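Side-chain contacts in cell division control protein (PDB 6RPP), which probably excises itself from a DNA replication helicase precursor by protein splicing, as an intein of the HINT fold: residues M109-A112 with R113-E116; E17-I21 with G22-E26; E31-N35 with G36-R40; L150-P153 with G154-N157. The protein carries 2 engineered substitutions. All blocks are in the same frame, centred on the assembly; numbering follows the deposited sequence.

Contact 1 of 4, residues M109-A112 with R113-E116; sequences MRKA and RDLE
Lys111 and Asp114 run alongside each other, pointing the same way, with Lys111 CB 3.8 Å from Asp114 OD2. A water ties the pair on its backbone side: it takes the Lys111 N-H at 2.8 Å from Lys111 N and donates to Asp114 OD2 at 2.9 Å. The ammonium takes no part in this grip, the chain bending at its last torsion (chi4 -94°). Arg110 slants across Asp114 through its aliphatic part, CG lying 3.8 Å from Asp114 CB. Its guanidinium is directed away from the carboxylate, NE staying 6.4 Å from Asp114 OD2, to meet Glu103 and Asn119. Lys111 also lies beside Arg113, Lys111 NZ coming within 4.6 Å of Arg113 NH2, an approach that would be mildly unfavourable. What positions these groups is a short 3-10 turn: Asp114 N donates to Lys111 O at 2.8 Å, and Leu115 N to Ala112 O at 3.1 Å, both donors standing above the carbonyl plane. The turn thus ends strand 106-111, an outermost strand of its sheet, which is hydrogen-bonded to strand 98-103, while Leu115 dips inward onto Val83, Val134 and Ile137 of strands 80-85 and 128-140.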
# COMPACT_ATOMS: atom_id res chain seq x y z
N MET A 109 -4.91 -10.36 -8.91
CA MET A 109 -4.57 -8.98 -8.66
C MET A 109 -5.12 -8.11 -9.79
O MET A 109 -5.11 -8.50 -10.96
CB MET A 109 -3.05 -8.82 -8.44
CG MET A 109 -2.56 -9.38 -6.97
SD MET A 109 -0.76 -9.45 -7.05
CE MET A 109 -0.37 -8.08 -8.14
N ARG A 110 -5.64 -6.94 -9.41
CA ARG A 110 -6.33 -6.04 -10.32
C ARG A 110 -5.85 -4.62 -10.04
O ARG A 110 -5.91 -4.17 -8.89
CB ARG A 110 -7.85 -6.13 -10.12
CG ARG A 110 -8.67 -5.28 -11.07
CD ARG A 110 -10.08 -5.85 -11.24
NE ARG A 110 -10.06 -7.24 -11.74
CZ ARG A 110 -11.04 -8.11 -11.54
NH1 ARG A 110 -12.14 -7.76 -10.88
NH2 ARG A 110 -10.94 -9.35 -12.00
N LYS A 111 -5.47 -3.91 -11.10
CA LYS A 111 -5.04 -2.52 -10.98
C LYS A 111 -6.20 -1.65 -10.52
O LYS A 111 -7.37 -1.87 -10.87
CB LYS A 111 -4.50 -1.99 -12.32
CG LYS A 111 -3.20 -2.62 -12.79
CD LYS A 111 -2.85 -2.12 -14.19
CE LYS A 111 -1.72 -2.91 -14.84
NZ LYS A 111 -0.40 -2.26 -14.61
N ALA A 112 -5.86 -0.60 -9.75
CA ALA A 112 -6.90 0.30 -9.23
C ALA A 112 -7.82 0.80 -10.35
O ALA A 112 -9.06 0.82 -10.21
CB ALA A 112 -6.23 1.49 -8.52
N ARG A 113 -7.22 1.19 -11.49
CA ARG A 113 -7.99 1.73 -12.61
C ARG A 113 -8.83 0.68 -13.31
O ARG A 113 -9.67 1.05 -14.15
CB ARG A 113 -7.06 2.39 -13.63
CG ARG A 113 -6.14 1.44 -14.38
CD ARG A 113 -5.25 2.24 -15.35
NE ARG A 113 -4.25 1.39 -15.99
CZ ARG A 113 -3.17 1.84 -16.62
NH1 ARG A 113 -2.95 3.15 -16.69
NH2 ARG A 113 -2.32 0.98 -17.17
N ASP A 114 -8.63 -0.60 -13.01
CA ASP A 114 -9.42 -1.70 -13.59
C ASP A 114 -10.48 -2.22 -12.61
O ASP A 114 -11.29 -3.08 -13.00
CB ASP A 114 -8.50 -2.86 -13.99
CG ASP A 114 -7.46 -2.47 -15.04
OD1 ASP A 114 -7.58 -1.37 -15.62
OD2 ASP A 114 -6.51 -3.25 -15.29
N LEU A 115 -10.49 -1.72 -11.37
CA LEU A 115 -11.50 -2.13 -10.39
C LEU A 115 -12.89 -1.67 -10.77
O LEU A 115 -13.08 -0.58 -11.33
CB LEU A 115 -11.21 -1.55 -9.02
CG LEU A 115 -10.02 -2.04 -8.22
CD1 LEU A 115 -9.93 -1.14 -6.98
CD2 LEU A 115 -10.25 -3.43 -7.76
N GLU A 116 -13.85 -2.51 -10.48
CA GLU A 116 -15.24 -2.18 -10.71
C GLU A 116 -15.96 -2.22 -9.37
O GLU A 116 -15.57 -2.96 -8.46
CB GLU A 116 -15.90 -3.15 -11.69
CG GLU A 116 -15.15 -3.30 -13.02
CD GLU A 116 -15.46 -2.20 -14.03
OE1 GLU A 116 -16.66 -1.85 -14.20
OE2 GLU A 116 -14.51 -1.70 -14.68
O HOH W 1 -5.76 -5.36 -13.52

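Contact 2 of 4, residues E17-I21 with G22-E26; sequences ERKKI and GEIVE
Lys20, at the N-cap of helix 21-35, offers its carbonyl to the first turn: Ile24 N reaches Lys20 O at 3.2 Å and a nearly straight 169°, Glu23 N makes a weak bond to the same oxygen, and Val25 N bonds Ile21 O at 2.9 Å. Above this turn the side chain of Lys19 crosses Glu23 at about a right angle. The touching is done by methylene, Lys19 CE lying 3.6 Å from Glu23 OE2. With CG anti to its own nitrogen (chi1 -163°), the lysine chain is laid over Ile24, whose CG1 lies 3.8 Å from Lys19 CE. Deeper down, Ile21 and Val25 point the same way, side by side, Ile21 CG1 to Val25 CG2 being 4.1 Å. Glu23 uses its other oxygen differently: one water donates to Glu23 OE1 at 3.0 Å and accepts from Lys20 N at 2.9 Å. The bridge resembles, through water, one half of a capping box, the third helical residue reaching back to the N-cap N-H; the reciprocal side-chain bond is not made. Lys19 NZ stays 4.6 Å from Glu23 OE2, too far for a salt bridge, though the opposite charges would still attract weakly, and the carboxylate probably also gains from the helix dipole.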
# COMPACT_ATOMS: atom_id res chain seq x y z
N GLU A 17 2.26 2.54 17.56
CA GLU A 17 1.13 3.19 16.92
C GLU A 17 1.35 3.32 15.42
O GLU A 17 2.47 3.39 14.95
CB GLU A 17 0.91 4.54 17.62
CG GLU A 17 0.55 4.36 19.07
CD GLU A 17 0.38 5.67 19.75
OE1 GLU A 17 0.53 6.72 19.05
OE2 GLU A 17 0.12 5.64 20.98
N ARG A 18 0.22 3.38 14.67
CA ARG A 18 0.23 3.43 13.21
C ARG A 18 0.75 4.78 12.73
O ARG A 18 0.73 5.77 13.48
CB ARG A 18 -1.19 3.13 12.70
CG ARG A 18 -2.24 4.20 12.93
CD ARG A 18 -3.65 3.56 12.71
NE ARG A 18 -4.75 4.48 12.62
CZ ARG A 18 -5.55 4.75 13.66
NH1 ARG A 18 -5.27 4.19 14.83
NH2 ARG A 18 -6.56 5.58 13.51
N LYS A 19 1.33 4.77 11.53
CA LYS A 19 2.18 5.87 11.06
C LYS A 19 1.97 6.09 9.57
O LYS A 19 1.90 5.13 8.78
CB LYS A 19 3.68 5.55 11.30
CG LYS A 19 4.64 6.70 11.24
CD LYS A 19 5.84 6.37 12.16
CE LYS A 19 7.18 6.82 11.59
NZ LYS A 19 8.34 6.08 12.21
N LYS A 20 1.99 7.37 9.18
CA LYS A 20 1.82 7.70 7.76
C LYS A 20 2.98 7.15 6.98
O LYS A 20 4.13 7.33 7.37
CB LYS A 20 1.71 9.22 7.56
CG LYS A 20 0.45 9.81 8.17
CD LYS A 20 0.40 11.35 7.99
CE LYS A 20 0.65 12.05 9.30
NZ LYS A 20 0.18 13.47 9.23
N ILE A 21 2.70 6.51 5.84
CA ILE A 21 3.77 5.92 5.07
C ILE A 21 4.75 7.00 4.60
O ILE A 21 5.95 6.73 4.47
CB ILE A 21 3.21 5.10 3.88
CG1 ILE A 21 4.31 4.25 3.21
CG2 ILE A 21 2.48 5.99 2.85
CD1 ILE A 21 3.81 3.27 2.16
N GLY A 22 4.26 8.17 4.28
CA GLY A 22 5.17 9.23 3.84
C GLY A 22 6.19 9.57 4.89
O GLY A 22 7.35 9.86 4.58
N GLU A 23 5.77 9.57 6.15
CA GLU A 23 6.71 9.84 7.24
C GLU A 23 7.77 8.73 7.33
O GLU A 23 8.97 9.02 7.50
CB GLU A 23 5.92 9.95 8.54
CG GLU A 23 6.78 10.12 9.80
CD GLU A 23 5.96 10.51 11.01
OE1 GLU A 23 4.81 11.00 10.82
OE2 GLU A 23 6.47 10.33 12.14
N ILE A 24 7.34 7.48 7.35
CA ILE A 24 8.26 6.33 7.36
C ILE A 24 9.26 6.44 6.22
O ILE A 24 10.48 6.29 6.42
CB ILE A 24 7.48 5.00 7.24
CG1 ILE A 24 6.55 4.79 8.44
CG2 ILE A 24 8.41 3.80 7.03
CD1 ILE A 24 5.55 3.65 8.19
N VAL A 25 8.77 6.68 4.99
CA VAL A 25 9.68 6.67 3.87
C VAL A 25 10.63 7.88 3.89
O VAL A 25 11.85 7.72 3.64
CB VAL A 25 8.89 6.63 2.55
CG1 VAL A 25 9.85 6.79 1.40
CG2 VAL A 25 8.17 5.29 2.46
N GLU A 26 10.09 9.09 4.09
CA GLU A 26 10.96 10.26 4.01
C GLU A 26 12.05 10.23 5.07
O GLU A 26 13.17 10.67 4.80
CB GLU A 26 10.12 11.53 4.13
CG GLU A 26 9.16 11.74 2.95
CD GLU A 26 9.86 12.01 1.61
OE1 GLU A 26 11.11 12.23 1.55
OE2 GLU A 26 9.11 12.06 0.61
O HOH W 2 2.29 9.42 11.15

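Contact 3 of 4, residues E31-N35 with G36-R40; sequences EAEKN and GKLGR
Backbone bonds converge on one atom here: Ala32 O, in the last turn of helix 21-35, faces Gly36 N at 3.2 Å and both Lys37 N and Leu38 N at 3.3 Å. All three bonds are weak, with N-H...O angles of 121° to 129°, so the carbonyl is shared rather than gripped by one donor. Gly36 is the first residue past the helix, and its positive phi reverses the chain. Lys37 N to Ala32 O takes the place of the six-to-one bond of a Schellman motif, but with Gly36 N 4.3 Å from Glu33 O the inner bond is missing, so the full motif is not formed.

A side chain supplies the firmer polar link. Asn35 holds CG in the crowded position between its nitrogen and carbonyl carbon (chi1 65°), which swings OD1 back over the turn to accept from Lys37 N at 3.1 Å, the donor tilted slightly from the amide plane. Lys37 crosses that amide at about a right angle, its CB and CG resting near OD1, while a water bridges Asn35 O and, weakly, Lys37 NZ.

Apolar contact finishes the turn. Ala32 CB packs on Leu38 CB at 4.1 Å, and Leu38 CD2 lies alongside Glu33 CG at 3.8 Å; the same methyl lies over one face of the Arg40 guanidinium, offset toward its rim.

The reversal delivers the chain into strand 39-41, which pairs with strand 44-56 through Gly39 and Tyr46; Ala32, Leu38 and Lys37 rest on Ala47, Phe45 and Pro48 of that neighbouring strand.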
# COMPACT_ATOMS: atom_id res chain seq x y z
N GLU A 31 17.95 9.68 5.99
CA GLU A 31 19.11 9.07 6.61
C GLU A 31 20.02 8.46 5.55
O GLU A 31 21.26 8.58 5.66
CB GLU A 31 18.62 8.01 7.60
CG GLU A 31 19.71 7.39 8.43
CD GLU A 31 19.15 6.54 9.54
OE1 GLU A 31 18.87 7.08 10.64
OE2 GLU A 31 18.99 5.34 9.30
N ALA A 32 19.43 7.81 4.53
CA ALA A 32 20.24 7.16 3.49
C ALA A 32 20.95 8.19 2.61
O ALA A 32 22.05 7.90 2.10
CB ALA A 32 19.38 6.22 2.64
N GLU A 33 20.37 9.39 2.45
CA GLU A 33 21.07 10.47 1.74
C GLU A 33 22.45 10.73 2.34
O GLU A 33 23.42 11.01 1.62
CB GLU A 33 20.27 11.79 1.76
CG GLU A 33 19.15 11.79 0.77
CD GLU A 33 18.18 12.95 0.93
OE1 GLU A 33 18.22 13.63 1.98
OE2 GLU A 33 17.38 13.18 -0.00
N LYS A 34 22.55 10.64 3.66
CA LYS A 34 23.77 11.02 4.35
C LYS A 34 24.72 9.85 4.60
O LYS A 34 25.91 10.08 4.87
CB LYS A 34 23.43 11.69 5.68
CG LYS A 34 22.72 13.03 5.50
CD LYS A 34 22.49 13.74 6.81
CE LYS A 34 22.13 15.21 6.58
NZ LYS A 34 23.13 16.13 7.20
N ASN A 35 24.24 8.60 4.53
CA ASN A 35 25.16 7.52 4.84
C ASN A 35 25.57 6.74 3.61
O ASN A 35 26.28 5.73 3.73
CB ASN A 35 24.59 6.61 5.94
CG ASN A 35 23.34 5.88 5.51
OD1 ASN A 35 23.04 5.81 4.32
ND2 ASN A 35 22.57 5.40 6.49
N GLY A 36 25.15 7.19 2.42
CA GLY A 36 25.56 6.60 1.17
C GLY A 36 24.73 5.42 0.71
O GLY A 36 25.11 4.77 -0.26
N LYS A 37 23.62 5.13 1.39
CA LYS A 37 22.80 3.97 1.07
C LYS A 37 21.60 4.33 0.22
O LYS A 37 20.73 3.49 -0.01
CB LYS A 37 22.36 3.29 2.36
CG LYS A 37 23.57 2.73 3.11
CD LYS A 37 23.18 1.98 4.37
CE LYS A 37 24.40 1.28 4.99
NZ LYS A 37 25.51 2.24 5.29
N LEU A 38 21.50 5.57 -0.23
CA LEU A 38 20.35 5.98 -1.01
C LEU A 38 20.43 5.36 -2.39
O LEU A 38 21.49 5.41 -3.04
CB LEU A 38 20.32 7.50 -1.14
CG LEU A 38 19.13 8.06 -1.91
CD1 LEU A 38 17.88 7.93 -1.06
CD2 LEU A 38 19.39 9.50 -2.31
N GLY A 39 19.33 4.77 -2.84
CA GLY A 39 19.26 4.23 -4.18
C GLY A 39 18.45 5.17 -5.06
O GLY A 39 17.55 5.84 -4.59
N ARG A 40 18.76 5.20 -6.34
CA ARG A 40 18.03 6.07 -7.24
C ARG A 40 17.51 5.26 -8.42
O ARG A 40 18.22 4.39 -8.94
CB ARG A 40 18.91 7.21 -7.73
CG ARG A 40 19.18 8.28 -6.67
CD ARG A 40 19.93 9.46 -7.29
NE ARG A 40 20.35 10.44 -6.29
CZ ARG A 40 21.42 10.31 -5.51
NH1 ARG A 40 22.19 9.23 -5.60
NH2 ARG A 40 21.71 11.26 -4.62
O HOH W 3 27.14 3.01 2.45

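Contact 4 of 4, residues L150-P153 with G154-N157; sequences LQVP and GYHN
Val152 O accepts from His156 N at 2.9 Å, a 160° bond in the carbonyl plane that closes a five-residue alpha-turn and brings the two CA atoms within 5.0 Å. Nested inside it is a gamma-turn centred on Gly154 (phi 90°, psi -63°), marked by a weak bond from Tyr155 N to Pro153 O at 3.1 Å. The positive phi there is readily adopted by glycine, and His156 also adopts a left-handed backbone conformation.

Among the side chains, Val152 occupies the inside of the bend. Its CG1 meets Tyr155 CB at 4.0 Å, the two side chains slanting across one another, while Val152 CG2 sits 3.7 Å from Asn157 O. Tyr155 keeps CG beside its backbone N, anti to the carbonyl carbon, and its CD2 comes within 3.7 Å of Pro153 O, which approaches the ring obliquely. Asn157 reaches back along the chain, its ND2 donating to Tyr155 O at 3.0 Å from above the carbonyl plane; its OD1 accepts from Leu56 N. The amide is thereby held at both ends.

The turn links strand 146-151 to strand 157-160. Val152 packs on Ala68, Val53 and Phe158, Tyr155 on Ala66 and Ser55, and His156 ND1 donates to Ala167 O, placing this bend beside the C-terminal end of the chain, where an intein would be expected to hold its downstream splice junction.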
# COMPACT_ATOMS: atom_id res chain seq x y z
N LEU A 150 6.37 0.31 0.21
CA LEU A 150 7.30 -0.44 1.04
C LEU A 150 7.50 -1.79 0.39
O LEU A 150 6.62 -2.28 -0.32
CB LEU A 150 6.79 -0.69 2.45
CG LEU A 150 6.45 0.58 3.21
CD1 LEU A 150 5.66 0.14 4.43
CD2 LEU A 150 7.69 1.30 3.58
N GLN A 151 8.65 -2.40 0.61
CA GLN A 151 8.87 -3.78 0.20
C GLN A 151 8.70 -4.73 1.38
O GLN A 151 9.31 -4.52 2.43
CB GLN A 151 10.24 -3.99 -0.43
CG GLN A 151 10.48 -5.46 -0.76
CD GLN A 151 11.79 -5.71 -1.44
OE1 GLN A 151 11.90 -5.61 -2.66
NE2 GLN A 151 12.82 -6.03 -0.64
N VAL A 152 7.89 -5.78 1.21
CA VAL A 152 7.67 -6.76 2.27
C VAL A 152 8.00 -8.14 1.74
O VAL A 152 7.17 -8.78 1.07
CB VAL A 152 6.23 -6.74 2.81
CG1 VAL A 152 6.10 -7.73 3.99
CG2 VAL A 152 5.86 -5.29 3.30
N PRO A 153 9.18 -8.67 2.04
CA PRO A 153 9.57 -9.95 1.45
C PRO A 153 8.60 -11.04 1.82
O PRO A 153 8.18 -11.15 2.97
CB PRO A 153 10.95 -10.22 2.06
CG PRO A 153 11.48 -8.79 2.22
CD PRO A 153 10.31 -7.98 2.68
N GLY A 154 8.33 -11.88 0.83
CA GLY A 154 7.47 -13.04 0.95
C GLY A 154 6.06 -12.60 0.61
O GLY A 154 5.52 -12.95 -0.45
N TYR A 155 5.54 -11.70 1.43
CA TYR A 155 4.11 -11.43 1.48
C TYR A 155 3.67 -10.43 0.41
O TYR A 155 2.53 -10.51 -0.05
CB TYR A 155 3.75 -10.81 2.82
CG TYR A 155 3.88 -11.79 3.96
CD1 TYR A 155 2.83 -12.65 4.23
CD2 TYR A 155 5.03 -11.84 4.74
CE1 TYR A 155 2.89 -13.55 5.24
CE2 TYR A 155 5.13 -12.80 5.76
CZ TYR A 155 4.03 -13.60 6.01
OH TYR A 155 4.10 -14.49 7.05
N HIS A 156 4.52 -9.47 0.09
CA HIS A 156 4.12 -8.41 -0.86
C HIS A 156 2.85 -7.68 -0.47
O HIS A 156 2.07 -7.27 -1.34
CB HIS A 156 3.91 -9.01 -2.25
CG HIS A 156 5.16 -9.29 -2.99
ND1 HIS A 156 5.86 -8.32 -3.65
CD2 HIS A 156 5.79 -10.46 -3.24
CE1 HIS A 156 6.89 -8.88 -4.27
NE2 HIS A 156 6.90 -10.17 -3.99
N ASN A 157 2.60 -7.49 0.82
CA ASN A 157 1.52 -6.62 1.22
C ASN A 157 1.75 -6.20 2.66
O ASN A 157 2.50 -6.85 3.40
CB ASN A 157 0.15 -7.33 1.07
CG ASN A 157 -0.10 -8.42 2.09
OD1 ASN A 157 -0.69 -8.12 3.12
ND2 ASN A 157 0.25 -9.67 1.79

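In the fold
From the N terminus, contact 2 comes first, turning strand 19-20 into helix 21-35; contact 3 then closes the other end of that helix and sends the chain into strand 39-41. Contact 1 follows, closing the exit of strand 106-111, and contact 4 closes the bend after strand 146-151. All four are local and run in series, so none nests in or crosses another. Contacts 2 and 4 meet directly, Ile21 CD1 lying 3.9 Å from Leu150 CG, which joins the helix start to an edge strand of the four-stranded sheet. Contact 3 reaches that same sheet through strand 39-41. Contact 1 belongs to the six-stranded sheet, across the chain's centre from contacts 2 and 3.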